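PDB 2YGL: blood group a-and b-cleaving endo-beta-galactosidase from Streptococcus pneumoniae, which probably binds host blood-group glycans through its tandem carbohydrate-binding modules, while the full-length family 98 enzyme cleaves A and B antigens. Local coordinates for residues Thr263-Tyr268 with Gly346-Met351. Sequence-based numbering, arbitrary orientation.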
ATOM      1  N   THR A 263      16.239  -0.365  -2.368  1.00 21.17           N
ATOM      2  CA  THR A 263      15.210  -1.273  -2.874  1.00 21.28           C
ATOM      3  C   THR A 263      14.363  -0.700  -4.009  1.00 21.20           C
ATOM      4  O   THR A 263      13.649  -1.445  -4.682  1.00 21.21           O
ATOM      5  CB  THR A 263      14.254  -1.720  -1.747  1.00 21.39           C
ATOM      6  OG1 THR A 263      13.677  -0.562  -1.134  1.00 21.63           O
ATOM      7  CG2 THR A 263      14.998  -2.543  -0.695  1.00 21.32           C
ATOM      8  N   ARG A 264      14.438   0.610  -4.223  1.00 21.05           N
ATOM      9  CA  ARG A 264      13.507   1.285  -5.128  1.00 20.95           C
ATOM     10  C   ARG A 264      14.090   2.579  -5.697  1.00 20.67           C
ATOM     11  O   ARG A 264      14.783   3.319  -4.997  1.00 20.60           O
ATOM     12  CB  ARG A 264      12.209   1.583  -4.370  1.00 21.15           C
ATOM     13  CG  ARG A 264      10.952   1.725  -5.211  1.00 21.70           C
ATOM     14  CD  ARG A 264       9.753   1.927  -4.290  1.00 22.80           C
ATOM     15  NE  ARG A 264       8.537   2.309  -5.004  1.00 23.69           N
ATOM     16  CZ  ARG A 264       7.443   2.794  -4.421  1.00 24.38           C
ATOM     17  NH1 ARG A 264       7.402   2.966  -3.103  1.00 24.61           N
ATOM     18  NH2 ARG A 264       6.385   3.114  -5.157  1.00 24.52           N
ATOM     19  N   PHE A 265      13.811   2.834  -6.974  1.00 20.40           N
ATOM     20  CA  PHE A 265      14.168   4.099  -7.617  1.00 20.15           C
ATOM     21  C   PHE A 265      12.916   4.764  -8.189  1.00 20.09           C
ATOM     22  O   PHE A 265      12.171   4.140  -8.949  1.00 20.08           O
ATOM     23  CB  PHE A 265      15.226   3.880  -8.708  1.00 20.13           C
ATOM     24  CG  PHE A 265      15.458   5.086  -9.587  1.00 20.04           C
ATOM     25  CD1 PHE A 265      16.145   6.197  -9.105  1.00 19.82           C
ATOM     26  CD2 PHE A 265      14.991   5.103 -10.899  1.00 20.02           C
ATOM     27  CE1 PHE A 265      16.359   7.309  -9.913  1.00 19.78           C
ATOM     28  CE2 PHE A 265      15.199   6.210 -11.715  1.00 20.23           C
ATOM     29  CZ  PHE A 265      15.887   7.315 -11.221  1.00 19.99           C
ATOM     30  N   ILE A 266      12.692   6.023  -7.812  1.00 19.96           N
ATOM     31  CA  ILE A 266      11.508   6.781  -8.237  1.00 19.86           C
ATOM     32  C   ILE A 266      11.902   8.092  -8.905  1.00 19.52           C
ATOM     33  O   ILE A 266      12.618   8.897  -8.311  1.00 19.30           O
ATOM     34  CB  ILE A 266      10.583   7.161  -7.046  1.00 20.04           C
ATOM     35  CG1 ILE A 266      10.449   6.017  -6.031  1.00 20.53           C
ATOM     36  CG2 ILE A 266       9.215   7.658  -7.551  1.00 20.20           C
ATOM     37  CD1 ILE A 266       9.627   4.878  -6.503  1.00 21.49           C
ATOM     38  N   SER A 267      11.406   8.310 -10.123  1.00 19.09           N
ATOM     39  CA  SER A 267      11.614   9.575 -10.831  1.00 18.81           C
ATOM     40  C   SER A 267      10.664   9.756 -12.006  1.00 18.58           C
ATOM     41  O   SER A 267      10.350   8.801 -12.719  1.00 18.37           O
ATOM     42  CB  SER A 267      13.056   9.683 -11.340  1.00 18.81           C
ATOM     43  OG  SER A 267      13.309  10.973 -11.864  1.00 18.56           O
ATOM     44  N   TYR A 268      10.210  10.992 -12.197  1.00 18.38           N
ATOM     45  CA  TYR A 268       9.609  11.397 -13.464  1.00 18.21           C
ATOM     46  C   TYR A 268      10.726  11.721 -14.448  1.00 17.86           C
ATOM     47  O   TYR A 268      11.761  12.260 -14.057  1.00 17.68           O
ATOM     48  CB  TYR A 268       8.667  12.591 -13.274  1.00 18.23           C
ATOM     49  CG  TYR A 268       7.373  12.198 -12.605  1.00 18.81           C
ATOM     50  CD1 TYR A 268       6.308  11.677 -13.348  1.00 19.13           C
ATOM     51  CD2 TYR A 268       7.220  12.313 -11.227  1.00 19.05           C
ATOM     52  CE1 TYR A 268       5.118  11.297 -12.730  1.00 20.13           C
ATOM     53  CE2 TYR A 268       6.038  11.938 -10.600  1.00 20.45           C
ATOM     54  CZ  TYR A 268       4.994  11.431 -11.357  1.00 20.35           C
ATOM     55  OH  TYR A 268       3.829  11.060 -10.732  1.00 21.95           O
ATOM     56  N   GLY A 346      12.896  14.368 -12.673  1.00 17.64           N
ATOM     57  CA  GLY A 346      12.134  15.138 -11.696  1.00 17.85           C
ATOM     58  C   GLY A 346      11.791  14.355 -10.442  1.00 18.03           C
ATOM     59  O   GLY A 346      11.078  13.350 -10.504  1.00 17.87           O
ATOM     60  N   GLY A 347      12.306  14.822  -9.308  1.00 18.13           N
ATOM     61  CA  GLY A 347      12.010  14.223  -8.005  1.00 18.39           C
ATOM     62  C   GLY A 347      12.775  12.946  -7.710  1.00 18.64           C
ATOM     63  O   GLY A 347      12.416  12.210  -6.789  1.00 18.62           O
ATOM     64  N   ALA A 348      13.836  12.695  -8.481  1.00 18.84           N
ATOM     65  CA  ALA A 348      14.600  11.443  -8.416  1.00 19.14           C
ATOM     66  C   ALA A 348      15.054  11.090  -7.003  1.00 19.47           C
ATOM     67  O   ALA A 348      15.773  11.862  -6.364  1.00 19.41           O
ATOM     68  CB  ALA A 348      15.795  11.495  -9.358  1.00 19.01           C
ATOM     69  N   LEU A 349      14.627   9.922  -6.527  1.00 19.92           N
ATOM     70  CA  LEU A 349      14.956   9.473  -5.174  1.00 20.43           C
ATOM     71  C   LEU A 349      15.154   7.955  -5.056  1.00 20.99           C
ATOM     72  O   LEU A 349      14.716   7.188  -5.920  1.00 20.79           O
ATOM     73  CB  LEU A 349      13.912   9.981  -4.162  1.00 20.36           C
ATOM     74  CG  LEU A 349      12.451   9.523  -4.225  1.00 20.41           C
ATOM     75  CD1 LEU A 349      12.272   8.146  -3.584  1.00 20.92           C
ATOM     76  CD2 LEU A 349      11.563  10.543  -3.521  1.00 20.19           C
ATOM     77  N   PHE A 350      15.833   7.550  -3.984  1.00 21.70           N
ATOM     78  CA  PHE A 350      16.024   6.146  -3.628  1.00 22.53           C
ATOM     79  C   PHE A 350      15.223   5.795  -2.375  1.00 23.43           C
ATOM     80  O   PHE A 350      15.051   6.632  -1.487  1.00 23.28           O
ATOM     81  CB  PHE A 350      17.504   5.858  -3.341  1.00 22.21           C
ATOM     82  CG  PHE A 350      18.370   5.719  -4.565  1.00 21.58           C
ATOM     83  CD1 PHE A 350      17.938   5.006  -5.681  1.00 20.78           C
ATOM     84  CD2 PHE A 350      19.653   6.265  -4.577  1.00 20.90           C
ATOM     85  CE1 PHE A 350      18.757   4.869  -6.801  1.00 20.54           C
ATOM     86  CE2 PHE A 350      20.478   6.130  -5.690  1.00 20.42           C
ATOM     87  CZ  PHE A 350      20.031   5.430  -6.803  1.00 20.14           C
ATOM     88  N   MET A 351      14.745   4.553  -2.306  1.00 24.72           N
ATOM     89  CA  MET A 351      14.131   4.016  -1.091  1.00 26.02           C
ATOM     90  C   MET A 351      14.984   2.877  -0.530  1.00 26.85           C
ATOM     91  O   MET A 351      15.596   2.121  -1.286  1.00 26.71           O
ATOM     92  CB  MET A 351      12.713   3.497  -1.364  1.00 26.13           C
ATOM     93  CG  MET A 351      11.716   4.525  -1.905  1.00 26.58           C
ATOM     94  SD  MET A 351      11.157   5.742  -0.692  1.00 27.47           S
ATOM     95  CE  MET A 351      10.325   4.697   0.510  1.00 27.36           C
TER
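Arg264 and Met351 lie side by side on two antiparallel strands, 263-268 and 348-351, whose axes approach to 4.7 Å. Their CB atoms touch at 3.6 Å, and Met351 CG rests in the shallow angle between Arg264 CB and CD. The arginine chain is extended from CG to NE, while Met351, bent at chi2 and chi3, folds away; the guanidinium forms a salt bridge with Asp318 and a hydrogen bond with Thr174. On the same face, Ile266 and Leu349 point the same way, and the Leu349 CD1 methyl nestles against Ile266 CB and CG1, 3.7 Å from CG1. Leu182 of helix 179-184 covers both, and also touches Tyr268.

The other face is aromatic. Phe265, its CG anti to the backbone N (chi1 169°), and Phe350 cross obliquely; Phe350 CE1 meets Phe265 CD1 at 3.7 Å, the ring planes inclined at 58°. Ala348 CB is a small bump lodged between the Ser267 side chain, with OG at 3.6 Å, and the Phe265 ring, whose CE1 lies more loosely at 4.3 Å. Both phenylalanine side chains touch Leu192; Phe265 also packs on Leu330 and Phe350 on Ile328, both of strand 327-334 in the facing sheet.

Paired backbone bonds join Ile266 with Leu349 and Tyr268 with Gly346. Between them the register slips by one residue, as the chain turns a corner at Gly346 and Gly347. There Tyr268 O accepts from Gly346 N at 2.8 Å and, from the opposite face of its carbonyl plane, from Ser267 OG at 3.0 Å. At the far end Thr263 and Arg264 both face Met351, whose O takes a nearly straight bond from Thr263 N (174°): a classic beta bulge. Bulged antiparallel strands with the Phe265/Phe350 face turned toward a second sheet are characteristic of the beta-sandwich fold of this NPCBM (CBM51) module.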